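Local coordinates for Esterase/lipase-like protein (Caldicellulosiruptor lactoaceticus 6A, PDB 6A6O) that hydrolyses both acetyl esters and xylosides, as a bifunctional acetyl esterase and 1,4-beta-xylosidase, at residues A[56-61]-A[125-130]. Residues are numbered along the deposited sequence; the frame is centred on the assembly and turned at random.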
loop_
_atom_site.group_PDB
_atom_site.type_symbol
_atom_site.label_atom_id
_atom_site.label_comp_id
_atom_site.label_asym_id
_atom_site.label_seq_id
_atom_site.Cartn_x
_atom_site.Cartn_y
_atom_site.Cartn_z
ATOM N N CYS A 56 6.354 -10.007 5.317
ATOM C CA CYS A 56 6.299 -9.501 3.954
ATOM C C CYS A 56 5.620 -8.137 3.935
ATOM O O CYS A 56 4.623 -7.931 4.628
ATOM C CB CYS A 56 5.533 -10.479 3.042
ATOM S SG CYS A 56 5.086 -9.840 1.444
ATOM N N ILE A 57 6.166 -7.209 3.151
ATOM C CA ILE A 57 5.524 -5.924 2.887
ATOM C C ILE A 57 5.354 -5.770 1.382
ATOM O O ILE A 57 6.318 -5.932 0.623
ATOM C CB ILE A 57 6.342 -4.746 3.447
ATOM C CG1 ILE A 57 6.310 -4.736 4.985
ATOM C CG2 ILE A 57 5.830 -3.435 2.868
ATOM C CD1 ILE A 57 4.965 -4.259 5.572
ATOM N N ILE A 58 4.142 -5.443 0.948
ATOM C CA ILE A 58 3.901 -5.074 -0.443
ATOM C C ILE A 58 3.935 -3.560 -0.533
ATOM O O ILE A 58 3.184 -2.873 0.175
ATOM C CB ILE A 58 2.555 -5.618 -0.955
ATOM C CG1 ILE A 58 2.451 -7.123 -0.698
ATOM C CG2 ILE A 58 2.391 -5.295 -2.443
ATOM C CD1 ILE A 58 1.049 -7.681 -0.977
ATOM N N VAL A 59 4.791 -3.043 -1.405
ATOM C CA VAL A 59 5.022 -1.611 -1.540
ATOM C C VAL A 59 4.124 -1.061 -2.638
ATOM O O VAL A 59 4.129 -1.571 -3.767
ATOM C CB VAL A 59 6.496 -1.313 -1.838
ATOM C CG1 VAL A 59 6.673 0.190 -2.094
ATOM C CG2 VAL A 59 7.363 -1.793 -0.694
ATOM N N PHE A 60 3.341 -0.022 -2.303
ATOM C CA PHE A 60 2.475 0.671 -3.252
ATOM C C PHE A 60 3.134 2.001 -3.603
ATOM O O PHE A 60 3.029 2.959 -2.819
ATOM C CB PHE A 60 1.079 0.928 -2.661
ATOM C CG PHE A 60 0.255 -0.297 -2.351
ATOM C CD1 PHE A 60 0.770 -1.583 -2.405
ATOM C CD2 PHE A 60 -1.074 -0.133 -1.995
ATOM C CE1 PHE A 60 -0.019 -2.674 -2.112
ATOM C CE2 PHE A 60 -1.880 -1.224 -1.701
ATOM C CZ PHE A 60 -1.355 -2.497 -1.750
ATOM N N PRO A 61 3.790 2.137 -4.752
ATOM C CA PRO A 61 4.405 3.422 -5.098
ATOM C C PRO A 61 3.347 4.485 -5.364
ATOM O O PRO A 61 2.196 4.186 -5.686
ATOM C CB PRO A 61 5.206 3.104 -6.371
ATOM C CG PRO A 61 4.486 1.944 -6.970
ATOM C CD PRO A 61 3.931 1.140 -5.832
ATOM N N ASN A 125 0.240 -14.520 8.101
ATOM C CA ASN A 125 -0.273 -13.595 9.100
ATOM C C ASN A 125 0.660 -12.422 9.350
ATOM O O ASN A 125 0.431 -11.653 10.284
ATOM C CB ASN A 125 -0.563 -14.340 10.398
ATOM C CG ASN A 125 -1.644 -15.376 10.212
ATOM O OD1 ASN A 125 -2.709 -15.064 9.682
ATOM N ND2 ASN A 125 -1.366 -16.617 10.601
ATOM N N ARG A 126 1.683 -12.250 8.518
ATOM C CA ARG A 126 2.550 -11.076 8.563
ATOM C C ARG A 126 2.764 -10.565 7.137
ATOM O O ARG A 126 3.877 -10.518 6.617
ATOM C CB ARG A 126 3.881 -11.379 9.248
ATOM C CG ARG A 126 3.778 -11.468 10.776
ATOM C CD ARG A 126 5.136 -11.629 11.418
ATOM N NE ARG A 126 5.771 -12.894 11.048
ATOM C CZ ARG A 126 7.089 -13.101 11.047
ATOM N NH1 ARG A 126 7.919 -12.123 11.384
ATOM N NH2 ARG A 126 7.581 -14.286 10.701
ATOM N N ILE A 127 1.661 -10.190 6.493
ATOM C CA ILE A 127 1.670 -9.584 5.168
ATOM C C ILE A 127 1.052 -8.202 5.307
ATOM O O ILE A 127 -0.165 -8.085 5.489
ATOM C CB ILE A 127 0.895 -10.421 4.142
ATOM C CG1 ILE A 127 1.553 -11.793 3.962
ATOM C CG2 ILE A 127 0.813 -9.690 2.794
ATOM C CD1 ILE A 127 0.678 -12.769 3.213
ATOM N N GLY A 128 1.881 -7.159 5.218
ATOM C CA GLY A 128 1.435 -5.790 5.319
ATOM C C GLY A 128 1.631 -5.030 4.015
ATOM O O GLY A 128 2.170 -5.541 3.033
ATOM N N VAL A 129 1.176 -3.780 4.023
ATOM C CA VAL A 129 1.301 -2.917 2.856
ATOM C C VAL A 129 1.939 -1.603 3.285
ATOM O O VAL A 129 1.770 -1.144 4.421
ATOM C CB VAL A 129 -0.055 -2.655 2.155
ATOM C CG1 VAL A 129 -0.622 -3.976 1.554
ATOM C CG2 VAL A 129 -1.041 -1.978 3.130
ATOM N N LEU A 130 2.704 -1.017 2.365
ATOM C CA LEU A 130 3.383 0.254 2.586
ATOM C C LEU A 130 3.178 1.095 1.332
ATOM O O LEU A 130 3.473 0.643 0.225
ATOM C CB LEU A 130 4.876 0.029 2.899
ATOM C CG LEU A 130 5.761 1.247 3.210
ATOM C CD1 LEU A 130 6.968 0.891 4.070
ATOM C CD2 LEU A 130 6.238 1.920 1.908
#
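Two neighbouring parallel strands at the centre of the alpha/beta-hydrolase sheet, 54-60 and 127-132, meet here, with C56, I57, I58 and V59 facing I127, G128, V129 and L130 in turn. C56, I58 and F60 make all the backbone hydrogen bonds from 56-61 to 125-130, with R126, G128 and L130 as partners. C56 N reaches R126 O, and C56 O accepts from G128 N; I58 N then donates to G128 O at 2.9 Å, and I58 O accepts from L130 N. At the far end F60 N meets L130 O at 2.6 Å in a nearly straight bond (173° at the hydrogen). I57 and V59 turn their polar backbone groups the other way, to strand 86-91.

On the face carrying I57, V59 and L130, G128 has no side chain, and CD1 of I57 lies across its backbone, 3.8 Å from G128 C. With CG1 beside the backbone N (chi1 -70°) and chi2 at -74°, CD1 is folded back toward the partner strand, while CG2 meets L130 CB at 3.6 Å. Shortening I57 to an alanine removes CG2 and CD1, and would probably open a gap over the G128 backbone and leave L130 CB without its nearest partner across the strands. Helix 74-82 packs over this face through L80.

Strand 127-132 runs into a GxSxG sequence at G131, S133 and G135, consistent with the nucleophile elbow of this fold, and F60 touches that turn. The F60 ring lies on the side of I58, I127 and V129, where V129 CB sits 4.1 Å above the ring plane, displaced toward the rim, and V129 CG1 is 3.7 Å from F60 CZ. I58 CG2 lies at the ring edge, in plane. Nearer the start of the strands, I58 CD1 approaches I127 CG2 at 4.3 Å. Helix 101-115 covers this side through V113 and I110, and helix 134-142 through A139 on F60 and V129.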